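Local coordinates for glycoside hydrolase family protein (Novosphingobium sp. PP1Y, PDB 6Q2F) that probably hydrolyses terminal alpha-L-rhamnosyl groups from glycosides, at residues 549-554 with 826-831; 765-770 with 802-807; 774-779 with 810-815; 792-797 with 817-822. All coordinates share one frame; numbering follows the deposited sequence.

Contact 1 of 4, residues 549-554 with 826-831; sequences FLYDYR and ATPSNT
Residues 826-831 form an ST turn followed by a serine-capped helix start, and this loop docks on a buried side of helix 543-575. Y551, P828 and N830 bury the most surface, and D552 supplies the polar grip. Y551 has CG anti to its backbone N (chi1 170°), which lays the ring alongside the pyrrolidine of P828, the two side chains pointing the same way. P828 CB stands 3.6 Å from the centroid of the Y551 ring and 6° off its normal, a CH-pi contact over the middle of the face, while P828 CG closes to 3.4 Å from Y551 CZ. The phenol oxygen is tied to R555 and to the backbone O of E740.

D552 reaches across like a fork. S829 OG donates to D552 OD1 at 2.7 Å, and N830 N donates to D552 OD2 at 2.9 Å with an N-H...O angle of 157°. Both bonds use syn lone pairs. Y526 adds a hydroxyl to OD2, so three hydrogen bonds grip the buried carboxylate and would probably stabilise its ionised form. S829 OG also accepts from T831 N at 3.0 Å, a capping bond that connects D552 to the start of helix 831-834. Just upstream, T827 OG1 accepts from S829 N and closes the ST turn. N830 presses its amide against the preceding turn of the long helix: its ND2 lies 3.2 Å from F549 N without a bond, both being donors, and hydrogen-bonds instead to the carbonyl O of Q545.

Contact 2 of 4, residues 765-770 with 802-807; sequences INFNAL and TLAALR
The first turns of helices 767-773 and 803-814 come together with the CA atoms of F767 and A805 6.7 Å apart, and no hydrogen bond crosses between them. F767 does most of the bridging. Its CG is anti to the backbone N (chi1 172°), a torsion that carries the ring out to the other helix, where it arrives edge first. A804 CB lies in the ring plane, 3.9 Å from F767 CZ, and A805 N is also near that plane, 3.7 Å from F767 CE1. T802 CG2 approaches CE1 obliquely, the two side chains crossing at about a right angle, and A805 CB lies 3.9 Å from F767 CD1. One turn on, L770 extends the contact by resting CD2 4.0 Å from A805 O. The small alanines thus form the shallow surface that receives the ring.

R555 makes a cation-pi contact with F767, and E740 of a nearby loop also packs on the ring. An alanine at F767 would remove the ring and would probably lose both the apolar bridge to A804 and A805 and the cation-pi partner of R555.

N766 fixes the start of the first helix: as N-cap residue it accepts A769 N on OD1 at 2.9 Å with an angle of 167°, the donor standing 32° above the amide carbonyl plane. Its ND2 is held in turn by D594. The two helices pack side by side over one face of a sheet whose parallel strands run in the order 762-765, 734-737, 788-794, 818-820, 860-863, consistent with a flavodoxin-like alpha/beta domain.

Contact 3 of 4, residues 774-779 with 810-815; sequences LANDGE and AALVVG
Strand 775-777 runs almost parallel to the last turns of helix 803-814, with 12° between the directions of the short segments and 8.4 Å between their axes. The close-fitting part is built by N776 and L812. N776, with CG beside its own backbone N, turns its amide onto the end of the helix. There N776 ND2 donates to L812 O at 2.9 Å with an angle of 159°. The donor lies in the carbonyl plane on a lone pair, and the acceptor is close to the plane of the amide, so the bond fixes the rotation of the side chain. The neighbouring carbonyl of G815 sits against the same amide, its O 3.3 Å from N776 CG, but is poorly aimed for a bond to ND2. Glycine matters here, because a CB built on G815 would fall 2.2 Å from N776 OD1, a clash. L812 fills the inner side: its CD2 lies 3.6 Å from L774 O, and its CD1 4.3 Å from L774 CB. L781 packs on both L812 and N776, while L774 continues inward to Y789 and I792.

The outer side is loose by comparison. A775, D777 and E779 direct their CB atoms away from the helix and A775 barely grazes it. The two acids pair instead with R788 and K790 as salt bridges. At the turn, G778 adopts a positive phi (65°) that favours glycine. The whole is a beta-hairpin, strands 775-777 and 780-782, set against the C-terminal end of a beta-alpha-beta crossover helix in an alpha/beta domain.

Contact 4 of 4, residues 792-797 with 817-822; sequences IYLGGS and ATVVGK
This is the strand pair of a beta-alpha-beta crossover: strands 788-794 and 818-820 lie parallel and adjacent, joined by helix 803-814. Their short axes pass 4.8 Å apart at 27°. I792 bridges V819, and Y793 bridges V820. Three backbone hydrogen bonds join the two strands: I792 N to T818 O at 3.1 Å, V820 N to I792 O at 2.8 Å and nearly straight (177°), and L794 N to V820 O at 2.8 Å.

I792 and V819 face L809 of the connecting helix, and on that side L794 CG meets V819 CG1 at 3.9 Å. G821 is glycine; a CB modelled there would fall 2.5 Å from L794 CB, a clash. On the other face Y793, with CG anti to its backbone N, crosses V820 obliquely and sets CD1 3.9 Å from V820 CG1. Its hydroxyl is hydrogen-bonded to NE2 of Q866, which also serves the backbone of L794 and K822. Replacing Y793 by an alanine would remove the ring and would probably loosen the packing on V820 and cost Q866 its phenol partner.

The bonds pair buried N-H and C=O groups, so the joint rests on backbone hydrogen bonding, with apolar contacts on each face beside it.

Contacts 2, 3 and 4 make one core: their centres lie 11 to 13 Å apart, and helix 803-814 serves contacts 2 and 3 while connecting the strands of contact 4. L770 CD1 meets I792 CD1 at 3.7 Å, and L812 O, held by N776, probably also accepts from A817 N at 3.0 Å. Contact 1, 14 Å from contact 2 between centres, touches it where T827 and S829 pack on T802. It docks this domain on helix 543-575, which leads into strand 579-582 of the parallel-stranded barrel. The sodium ligands D503, S504, E583, E586 and E644 lie outside all eight segments, on or just after barrel strands.

Contact 1 of 4, residues 549-554 with 826-831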
loop_
_atom_site.group_PDB
_atom_site.type_symbol
_atom_site.label_atom_id
_atom_site.label_comp_id
_atom_site.label_asym_id
_atom_site.label_seq_id
_atom_site.Cartn_x
_atom_site.Cartn_y
_atom_site.Cartn_z
ATOM N N PHE A 549 -19.746 -16.020 13.459
ATOM C CA PHE A 549 -19.103 -17.115 12.747
ATOM C C PHE A 549 -18.455 -16.618 11.468
ATOM O O PHE A 549 -17.322 -16.997 11.149
ATOM C CB PHE A 549 -20.076 -18.229 12.401
ATOM C CG PHE A 549 -19.555 -19.109 11.303
ATOM C CD1 PHE A 549 -18.475 -19.942 11.533
ATOM C CD2 PHE A 549 -20.095 -19.056 10.030
ATOM C CE1 PHE A 549 -17.966 -20.746 10.525
ATOM C CE2 PHE A 549 -19.587 -19.853 9.018
ATOM C CZ PHE A 549 -18.519 -20.696 9.266
ATOM N N LEU A 550 -19.165 -15.785 10.708
ATOM C CA LEU A 550 -18.603 -15.303 9.452
ATOM C C LEU A 550 -17.362 -14.458 9.706
ATOM O O LEU A 550 -16.354 -14.610 9.002
ATOM C CB LEU A 550 -19.673 -14.543 8.661
ATOM C CG LEU A 550 -20.848 -15.476 8.312
ATOM C CD1 LEU A 550 -22.104 -14.723 7.874
ATOM C CD2 LEU A 550 -20.439 -16.510 7.262
ATOM N N TYR A 551 -17.395 -13.597 10.733
ATOM C CA TYR A 551 -16.184 -12.906 11.178
ATOM C C TYR A 551 -15.045 -13.889 11.433
ATOM O O TYR A 551 -13.914 -13.686 10.974
ATOM C CB TYR A 551 -16.464 -12.091 12.448
ATOM C CG TYR A 551 -15.205 -11.533 13.105
ATOM C CD1 TYR A 551 -14.503 -12.270 14.049
ATOM C CD2 TYR A 551 -14.708 -10.280 12.759
ATOM C CE1 TYR A 551 -13.336 -11.777 14.639
ATOM C CE2 TYR A 551 -13.543 -9.768 13.355
ATOM C CZ TYR A 551 -12.863 -10.530 14.279
ATOM O OH TYR A 551 -11.707 -10.049 14.884
ATOM N N ASP A 552 -15.328 -14.955 12.189
ATOM C CA ASP A 552 -14.321 -15.976 12.474
ATOM C C ASP A 552 -13.832 -16.644 11.197
ATOM O O ASP A 552 -12.653 -17.009 11.082
ATOM C CB ASP A 552 -14.899 -17.037 13.430
ATOM C CG ASP A 552 -15.035 -16.526 14.855
ATOM O OD1 ASP A 552 -14.310 -15.560 15.194
ATOM O OD2 ASP A 552 -15.853 -17.087 15.631
ATOM N N TYR A 553 -14.732 -16.837 10.234
ATOM C CA TYR A 553 -14.329 -17.451 8.976
ATOM C C TYR A 553 -13.423 -16.514 8.193
ATOM O O TYR A 553 -12.351 -16.918 7.731
ATOM C CB TYR A 553 -15.568 -17.841 8.171
ATOM C CG TYR A 553 -15.281 -18.760 7.014
ATOM C CD1 TYR A 553 -15.290 -20.141 7.185
ATOM C CD2 TYR A 553 -14.993 -18.251 5.753
ATOM C CE1 TYR A 553 -15.033 -20.987 6.128
ATOM C CE2 TYR A 553 -14.721 -19.090 4.686
ATOM C CZ TYR A 553 -14.748 -20.464 4.883
ATOM O OH TYR A 553 -14.486 -21.315 3.837
ATOM N N ARG A 554 -13.822 -15.245 8.067
ATOM C CA ARG A 554 -12.966 -14.261 7.414
ATOM C C ARG A 554 -11.634 -14.157 8.126
ATOM O O ARG A 554 -10.588 -14.017 7.484
ATOM C CB ARG A 554 -13.660 -12.894 7.366
ATOM C CG ARG A 554 -14.895 -12.864 6.447
ATOM C CD ARG A 554 -15.341 -11.428 6.190
ATOM N NE ARG A 554 -15.517 -10.714 7.447
ATOM C CZ ARG A 554 -16.610 -10.785 8.200
ATOM N NH1 ARG A 554 -17.643 -11.528 7.819
ATOM N NH2 ARG A 554 -16.676 -10.105 9.330
ATOM N N ALA A 826 -18.086 -5.133 22.680
ATOM C CA ALA A 826 -18.501 -6.485 22.316
ATOM C C ALA A 826 -17.296 -7.271 21.824
ATOM O O ALA A 826 -16.284 -6.695 21.421
ATOM C CB ALA A 826 -19.589 -6.470 21.234
ATOM N N THR A 827 -17.429 -8.731 21.877
ATOM C CA THR A 827 -16.470 -9.418 21.028
ATOM C C THR A 827 -17.071 -9.639 19.644
ATOM O O THR A 827 -18.285 -9.825 19.517
ATOM C CB THR A 827 -16.064 -10.771 21.608
ATOM O OG1 THR A 827 -15.278 -11.477 20.639
ATOM C CG2 THR A 827 -17.293 -11.645 21.952
ATOM N N PRO A 828 -16.235 -9.616 18.601
ATOM C CA PRO A 828 -16.713 -9.973 17.252
ATOM C C PRO A 828 -16.706 -11.466 16.960
ATOM O O PRO A 828 -17.172 -11.868 15.884
ATOM C CB PRO A 828 -15.710 -9.261 16.341
ATOM C CG PRO A 828 -14.435 -9.384 17.107
ATOM C CD PRO A 828 -14.831 -9.158 18.575
ATOM N N SER A 829 -16.179 -12.285 17.867
ATOM C CA SER A 829 -15.910 -13.696 17.618
ATOM C C SER A 829 -16.829 -14.586 18.454
ATOM O O SER A 829 -17.336 -14.180 19.500
ATOM C CB SER A 829 -14.441 -14.008 17.934
ATOM O OG SER A 829 -14.168 -15.393 17.842
ATOM N N ASN A 830 -17.055 -15.811 17.960
ATOM C CA ASN A 830 -17.769 -16.862 18.685
ATOM C C ASN A 830 -16.847 -17.703 19.557
ATOM O O ASN A 830 -17.336 -18.586 20.275
ATOM C CB ASN A 830 -18.479 -17.808 17.714
ATOM C CG ASN A 830 -19.813 -17.291 17.261
ATOM O OD1 ASN A 830 -20.463 -16.523 17.964
ATOM N ND2 ASN A 830 -20.250 -17.736 16.078
ATOM N N THR A 831 -15.531 -17.472 19.493
ATOM C CA THR A 831 -14.586 -18.352 20.176
ATOM C C THR A 831 -14.895 -18.453 21.669
ATOM O O THR A 831 -15.000 -19.557 22.222
ATOM C CB THR A 831 -13.159 -17.860 19.937
ATOM O OG1 THR A 831 -12.816 -18.081 18.566
ATOM C CG2 THR A 831 -12.145 -18.608 20.844
#

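Contact 2 of 4, residues 765-770 with 802-807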
loop_
_atom_site.group_PDB
_atom_site.type_symbol
_atom_site.label_atom_id
_atom_site.label_comp_id
_atom_site.label_asym_id
_atom_site.label_seq_id
_atom_site.Cartn_x
_atom_site.Cartn_y
_atom_site.Cartn_z
ATOM N N ILE A 765 0.134 -1.393 16.288
ATOM C CA ILE A 765 0.278 -2.790 16.693
ATOM C C ILE A 765 -1.016 -3.503 16.345
ATOM O O ILE A 765 -2.109 -2.952 16.537
ATOM C CB ILE A 765 0.592 -2.964 18.198
ATOM C CG1 ILE A 765 -0.470 -2.305 19.072
ATOM C CG2 ILE A 765 1.933 -2.383 18.544
ATOM C CD1 ILE A 765 -0.344 -2.722 20.558
ATOM N N ASN A 766 -0.895 -4.708 15.798
ATOM C CA ASN A 766 -2.032 -5.548 15.481
ATOM C C ASN A 766 -2.184 -6.621 16.556
ATOM O O ASN A 766 -1.498 -6.610 17.589
ATOM C CB ASN A 766 -1.870 -6.142 14.074
ATOM C CG ASN A 766 -0.702 -7.117 13.971
ATOM O OD1 ASN A 766 0.147 -7.188 14.861
ATOM N ND2 ASN A 766 -0.640 -7.855 12.858
ATOM N N PHE A 767 -3.106 -7.559 16.330
ATOM C CA PHE A 767 -3.366 -8.579 17.339
ATOM C C PHE A 767 -2.112 -9.393 17.631
ATOM O O PHE A 767 -1.784 -9.631 18.799
ATOM C CB PHE A 767 -4.532 -9.467 16.883
ATOM C CG PHE A 767 -4.779 -10.679 17.757
ATOM C CD1 PHE A 767 -5.659 -10.615 18.834
ATOM C CD2 PHE A 767 -4.159 -11.886 17.472
ATOM C CE1 PHE A 767 -5.904 -11.738 19.632
ATOM C CE2 PHE A 767 -4.396 -13.035 18.261
ATOM C CZ PHE A 767 -5.279 -12.959 19.334
ATOM N N ASN A 768 -1.379 -9.804 16.592
ATOM C CA ASN A 768 -0.184 -10.625 16.811
ATOM C C ASN A 768 0.865 -9.869 17.617
ATOM O O ASN A 768 1.461 -10.416 18.549
ATOM C CB ASN A 768 0.444 -11.087 15.492
ATOM C CG ASN A 768 1.723 -11.909 15.736
ATOM O OD1 ASN A 768 2.839 -11.367 15.770
ATOM N ND2 ASN A 768 1.555 -13.206 15.970
ATOM N N ALA A 769 1.137 -8.620 17.240
ATOM C CA ALA A 769 2.093 -7.826 18.001
ATOM C C ALA A 769 1.626 -7.659 19.443
ATOM O O ALA A 769 2.410 -7.836 20.374
ATOM C CB ALA A 769 2.310 -6.470 17.331
ATOM N N LEU A 770 0.350 -7.331 19.644
ATOM C CA LEU A 770 -0.174 -7.191 21.001
ATOM C C LEU A 770 0.067 -8.452 21.825
ATOM O O LEU A 770 0.546 -8.382 22.966
ATOM C CB LEU A 770 -1.670 -6.857 20.966
ATOM C CG LEU A 770 -2.397 -6.958 22.313
ATOM C CD1 LEU A 770 -1.857 -5.939 23.324
ATOM C CD2 LEU A 770 -3.906 -6.800 22.155
ATOM N N THR A 802 -11.746 -9.144 21.003
ATOM C CA THR A 802 -11.903 -10.551 21.284
ATOM C C THR A 802 -11.407 -10.863 22.705
ATOM O O THR A 802 -10.630 -10.106 23.309
ATOM C CB THR A 802 -11.156 -11.333 20.207
ATOM O OG1 THR A 802 -11.703 -12.638 20.089
ATOM C CG2 THR A 802 -9.681 -11.400 20.523
ATOM N N LEU A 803 -11.904 -11.966 23.265
ATOM C CA LEU A 803 -11.459 -12.348 24.599
ATOM C C LEU A 803 -9.953 -12.563 24.616
ATOM O O LEU A 803 -9.269 -12.134 25.547
ATOM C CB LEU A 803 -12.194 -13.603 25.083
ATOM C CG LEU A 803 -11.715 -14.093 26.458
ATOM C CD1 LEU A 803 -11.873 -13.005 27.520
ATOM C CD2 LEU A 803 -12.456 -15.348 26.883
ATOM N N ALA A 804 -9.421 -13.203 23.574
ATOM C CA ALA A 804 -7.986 -13.445 23.480
ATOM C C ALA A 804 -7.195 -12.142 23.532
ATOM O O ALA A 804 -6.165 -12.054 24.207
ATOM C CB ALA A 804 -7.666 -14.204 22.185
ATOM N N ALA A 805 -7.645 -11.118 22.803
ATOM C CA ALA A 805 -6.958 -9.835 22.874
ATOM C C ALA A 805 -7.133 -9.226 24.250
ATOM O O ALA A 805 -6.182 -8.700 24.831
ATOM C CB ALA A 805 -7.474 -8.872 21.798
ATOM N N LEU A 806 -8.355 -9.279 24.785
ATOM C CA LEU A 806 -8.624 -8.639 26.070
ATOM C C LEU A 806 -7.816 -9.295 27.182
ATOM O O LEU A 806 -7.300 -8.609 28.080
ATOM C CB LEU A 806 -10.117 -8.700 26.367
ATOM C CG LEU A 806 -10.588 -8.035 27.654
ATOM C CD1 LEU A 806 -10.259 -6.550 27.627
ATOM C CD2 LEU A 806 -12.086 -8.235 27.781
ATOM N N ARG A 807 -7.682 -10.623 27.121
ATOM C CA ARG A 807 -6.862 -11.352 28.081
ATOM C C ARG A 807 -5.437 -10.825 28.094
ATOM O O ARG A 807 -4.863 -10.560 29.157
ATOM C CB ARG A 807 -6.854 -12.835 27.739
ATOM C CG ARG A 807 -8.043 -13.615 28.279
ATOM C CD ARG A 807 -8.108 -14.987 27.589
ATOM N NE ARG A 807 -9.019 -15.892 28.277
ATOM C CZ ARG A 807 -9.333 -17.100 27.838
ATOM N NH1 ARG A 807 -8.810 -17.539 26.700
ATOM N NH2 ARG A 807 -10.164 -17.864 28.537
#

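Contact 3 of 4, residues 774-779 with 810-815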
loop_
_atom_site.group_PDB
_atom_site.type_symbol
_atom_site.label_atom_id
_atom_site.label_comp_id
_atom_site.label_asym_id
_atom_site.label_seq_id
_atom_site.Cartn_x
_atom_site.Cartn_y
_atom_site.Cartn_z
ATOM N N LEU A 774 4.833 -7.912 22.892
ATOM C CA LEU A 774 4.925 -6.921 23.947
ATOM C C LEU A 774 5.037 -7.601 25.300
ATOM O O LEU A 774 4.291 -8.535 25.602
ATOM C CB LEU A 774 3.700 -6.012 23.922
ATOM C CG LEU A 774 3.532 -5.151 22.683
ATOM C CD1 LEU A 774 2.412 -4.162 22.911
ATOM C CD2 LEU A 774 4.838 -4.431 22.415
ATOM N N ALA A 775 5.978 -7.121 26.108
ATOM C CA ALA A 775 6.180 -7.602 27.459
ATOM C C ALA A 775 6.346 -6.409 28.384
ATOM O O ALA A 775 6.666 -5.303 27.943
ATOM C CB ALA A 775 7.399 -8.519 27.552
ATOM N N ASN A 776 6.123 -6.646 29.679
ATOM C CA ASN A 776 6.288 -5.587 30.667
ATOM C C ASN A 776 7.765 -5.292 30.900
ATOM O O ASN A 776 8.591 -6.201 30.988
ATOM C CB ASN A 776 5.642 -5.980 32.000
ATOM C CG ASN A 776 4.140 -6.204 31.890
ATOM O OD1 ASN A 776 3.663 -7.326 32.007
ATOM N ND2 ASN A 776 3.389 -5.120 31.708
ATOM N N ASP A 777 8.102 -4.013 31.011
ATOM C CA ASP A 777 9.404 -3.608 31.551
ATOM C C ASP A 777 9.101 -2.400 32.432
ATOM O O ASP A 777 9.054 -1.253 31.955
ATOM C CB ASP A 777 10.422 -3.295 30.458
ATOM C CG ASP A 777 11.789 -2.906 31.026
ATOM O OD1 ASP A 777 12.276 -3.630 31.925
ATOM O OD2 ASP A 777 12.373 -1.889 30.582
ATOM N N GLY A 778 8.877 -2.669 33.703
ATOM C CA GLY A 778 8.472 -1.619 34.611
ATOM C C GLY A 778 7.111 -1.109 34.199
ATOM O O GLY A 778 6.119 -1.843 34.200
ATOM N N GLU A 779 7.049 0.168 33.846
ATOM C CA GLU A 779 5.802 0.763 33.397
ATOM C C GLU A 779 5.681 0.751 31.877
ATOM O O GLU A 779 4.657 1.190 31.351
ATOM C CB GLU A 779 5.675 2.195 33.938
ATOM C CG GLU A 779 6.332 3.276 33.052
ATOM C CD GLU A 779 7.831 3.458 33.302
ATOM O OE1 GLU A 779 8.328 4.604 33.161
ATOM O OE2 GLU A 779 8.512 2.455 33.630
ATOM N N ALA A 810 -5.356 -7.195 29.461
ATOM C CA ALA A 810 -5.488 -7.217 30.913
ATOM C C ALA A 810 -4.217 -7.719 31.575
ATOM O O ALA A 810 -3.802 -7.190 32.611
ATOM C CB ALA A 810 -6.678 -8.087 31.328
ATOM N N ALA A 811 -3.587 -8.748 31.003
ATOM C CA ALA A 811 -2.395 -9.297 31.638
ATOM C C ALA A 811 -1.247 -8.289 31.600
ATOM O O ALA A 811 -0.483 -8.165 32.567
ATOM C CB ALA A 811 -1.992 -10.608 30.961
ATOM N N LEU A 812 -1.116 -7.546 30.498
ATOM C CA LEU A 812 -0.065 -6.537 30.434
ATOM C C LEU A 812 -0.337 -5.406 31.419
ATOM O O LEU A 812 0.573 -4.966 32.127
ATOM C CB LEU A 812 0.063 -5.999 29.012
ATOM C CG LEU A 812 0.551 -6.993 27.955
ATOM C CD1 LEU A 812 0.355 -6.417 26.562
ATOM C CD2 LEU A 812 2.017 -7.333 28.186
ATOM N N VAL A 813 -1.584 -4.925 31.466
ATOM C CA VAL A 813 -1.990 -3.938 32.468
ATOM C C VAL A 813 -1.641 -4.428 33.869
ATOM O O VAL A 813 -0.898 -3.770 34.607
ATOM C CB VAL A 813 -3.494 -3.619 32.342
ATOM C CG1 VAL A 813 -3.942 -2.728 33.483
ATOM C CG2 VAL A 813 -3.794 -2.937 31.014
ATOM N N VAL A 814 -2.156 -5.607 34.249
ATOM C CA VAL A 814 -1.899 -6.129 35.596
ATOM C C VAL A 814 -0.396 -6.297 35.834
ATOM O O VAL A 814 0.094 -6.136 36.958
ATOM C CB VAL A 814 -2.682 -7.436 35.819
ATOM C CG1 VAL A 814 -2.248 -8.141 37.109
ATOM C CG2 VAL A 814 -4.188 -7.117 35.909
ATOM N N GLY A 815 0.365 -6.580 34.769
ATOM C CA GLY A 815 1.811 -6.696 34.880
ATOM C C GLY A 815 2.553 -5.366 34.941
ATOM O O GLY A 815 3.781 -5.374 35.077
#

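Contact 4 of 4, residues 792-797 with 817-822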
loop_
_atom_site.group_PDB
_atom_site.type_symbol
_atom_site.label_atom_id
_atom_site.label_comp_id
_atom_site.label_asym_id
_atom_site.label_seq_id
_atom_site.Cartn_x
_atom_site.Cartn_y
_atom_site.Cartn_z
ATOM N N ILE A 792 -0.312 1.584 25.449
ATOM C CA ILE A 792 -1.108 1.099 24.334
ATOM C C ILE A 792 -2.288 2.039 24.209
ATOM O O ILE A 792 -2.906 2.400 25.215
ATOM C CB ILE A 792 -1.594 -0.346 24.572
ATOM C CG1 ILE A 792 -0.439 -1.337 24.443
ATOM C CG2 ILE A 792 -2.720 -0.702 23.605
ATOM C CD1 ILE A 792 -0.773 -2.739 24.947
ATOM N N TYR A 793 -2.607 2.437 22.991
ATOM C CA TYR A 793 -3.797 3.233 22.729
ATOM C C TYR A 793 -4.824 2.371 22.005
ATOM O O TYR A 793 -4.484 1.687 21.039
ATOM C CB TYR A 793 -3.446 4.466 21.902
ATOM C CG TYR A 793 -4.647 5.300 21.590
ATOM C CD1 TYR A 793 -5.150 6.195 22.524
ATOM C CD2 TYR A 793 -5.287 5.200 20.356
ATOM C CE1 TYR A 793 -6.265 6.969 22.249
ATOM C CE2 TYR A 793 -6.404 5.970 20.072
ATOM C CZ TYR A 793 -6.896 6.846 21.024
ATOM O OH TYR A 793 -8.013 7.608 20.760
ATOM N N LEU A 794 -6.075 2.401 22.470
ATOM C CA LEU A 794 -7.129 1.601 21.841
ATOM C C LEU A 794 -7.799 2.462 20.784
ATOM O O LEU A 794 -8.633 3.310 21.098
ATOM C CB LEU A 794 -8.135 1.094 22.867
ATOM C CG LEU A 794 -7.522 0.247 23.981
ATOM C CD1 LEU A 794 -8.614 -0.243 24.886
ATOM C CD2 LEU A 794 -6.734 -0.928 23.411
ATOM N N GLY A 795 -7.433 2.241 19.524
ATOM C CA GLY A 795 -8.004 3.004 18.431
ATOM C C GLY A 795 -8.589 2.097 17.371
ATOM O O GLY A 795 -8.919 0.940 17.659
ATOM N N GLY A 796 -8.723 2.612 16.150
ATOM C CA GLY A 796 -9.182 1.780 15.050
ATOM C C GLY A 796 -10.544 1.182 15.338
ATOM O O GLY A 796 -11.487 1.884 15.710
ATOM N N SER A 797 -10.645 -0.139 15.189
ATOM C CA SER A 797 -11.897 -0.848 15.400
ATOM C C SER A 797 -11.942 -1.558 16.749
ATOM O O SER A 797 -12.715 -2.506 16.918
ATOM C CB SER A 797 -12.125 -1.856 14.274
ATOM O OG SER A 797 -11.206 -2.930 14.370
ATOM N N ALA A 817 1.609 -2.277 32.822
ATOM C CA ALA A 817 1.517 -1.392 31.670
ATOM C C ALA A 817 0.319 -0.452 31.775
ATOM O O ALA A 817 -0.642 -0.695 32.506
ATOM C CB ALA A 817 1.422 -2.192 30.370
ATOM N N THR A 818 0.378 0.613 30.991
ATOM C CA THR A 818 -0.694 1.592 30.881
ATOM C C THR A 818 -1.433 1.416 29.563
ATOM O O THR A 818 -0.805 1.256 28.508
ATOM C CB THR A 818 -0.133 3.015 30.983
ATOM O OG1 THR A 818 0.666 3.116 32.167
ATOM C CG2 THR A 818 -1.251 4.044 31.026
ATOM N N VAL A 819 -2.761 1.446 29.627
ATOM C CA VAL A 819 -3.620 1.415 28.451
ATOM C C VAL A 819 -4.457 2.682 28.447
ATOM O O VAL A 819 -5.036 3.056 29.473
ATOM C CB VAL A 819 -4.542 0.177 28.421
ATOM C CG1 VAL A 819 -5.662 0.368 27.396
ATOM C CG2 VAL A 819 -3.756 -1.059 28.122
ATOM N N VAL A 820 -4.492 3.355 27.300
ATOM C CA VAL A 820 -5.335 4.524 27.087
ATOM C C VAL A 820 -6.427 4.127 26.108
ATOM O O VAL A 820 -6.136 3.765 24.958
ATOM C CB VAL A 820 -4.527 5.709 26.547
ATOM C CG1 VAL A 820 -5.442 6.921 26.308
ATOM C CG2 VAL A 820 -3.391 6.022 27.494
ATOM N N GLY A 821 -7.669 4.206 26.550
ATOM C CA GLY A 821 -8.781 3.888 25.682
ATOM C C GLY A 821 -10.023 3.586 26.477
ATOM O O GLY A 821 -9.984 3.323 27.678
ATOM N N LYS A 822 -11.147 3.600 25.777
ATOM C CA LYS A 822 -12.420 3.291 26.395
ATOM C C LYS A 822 -12.736 1.809 26.240
ATOM O O LYS A 822 -12.217 1.117 25.350
ATOM C CB LYS A 822 -13.528 4.163 25.803
ATOM C CG LYS A 822 -13.423 5.608 26.295
ATOM C CD LYS A 822 -14.405 6.559 25.628
ATOM C CE LYS A 822 -14.241 7.964 26.202
ATOM N NZ LYS A 822 -15.002 8.998 25.437
#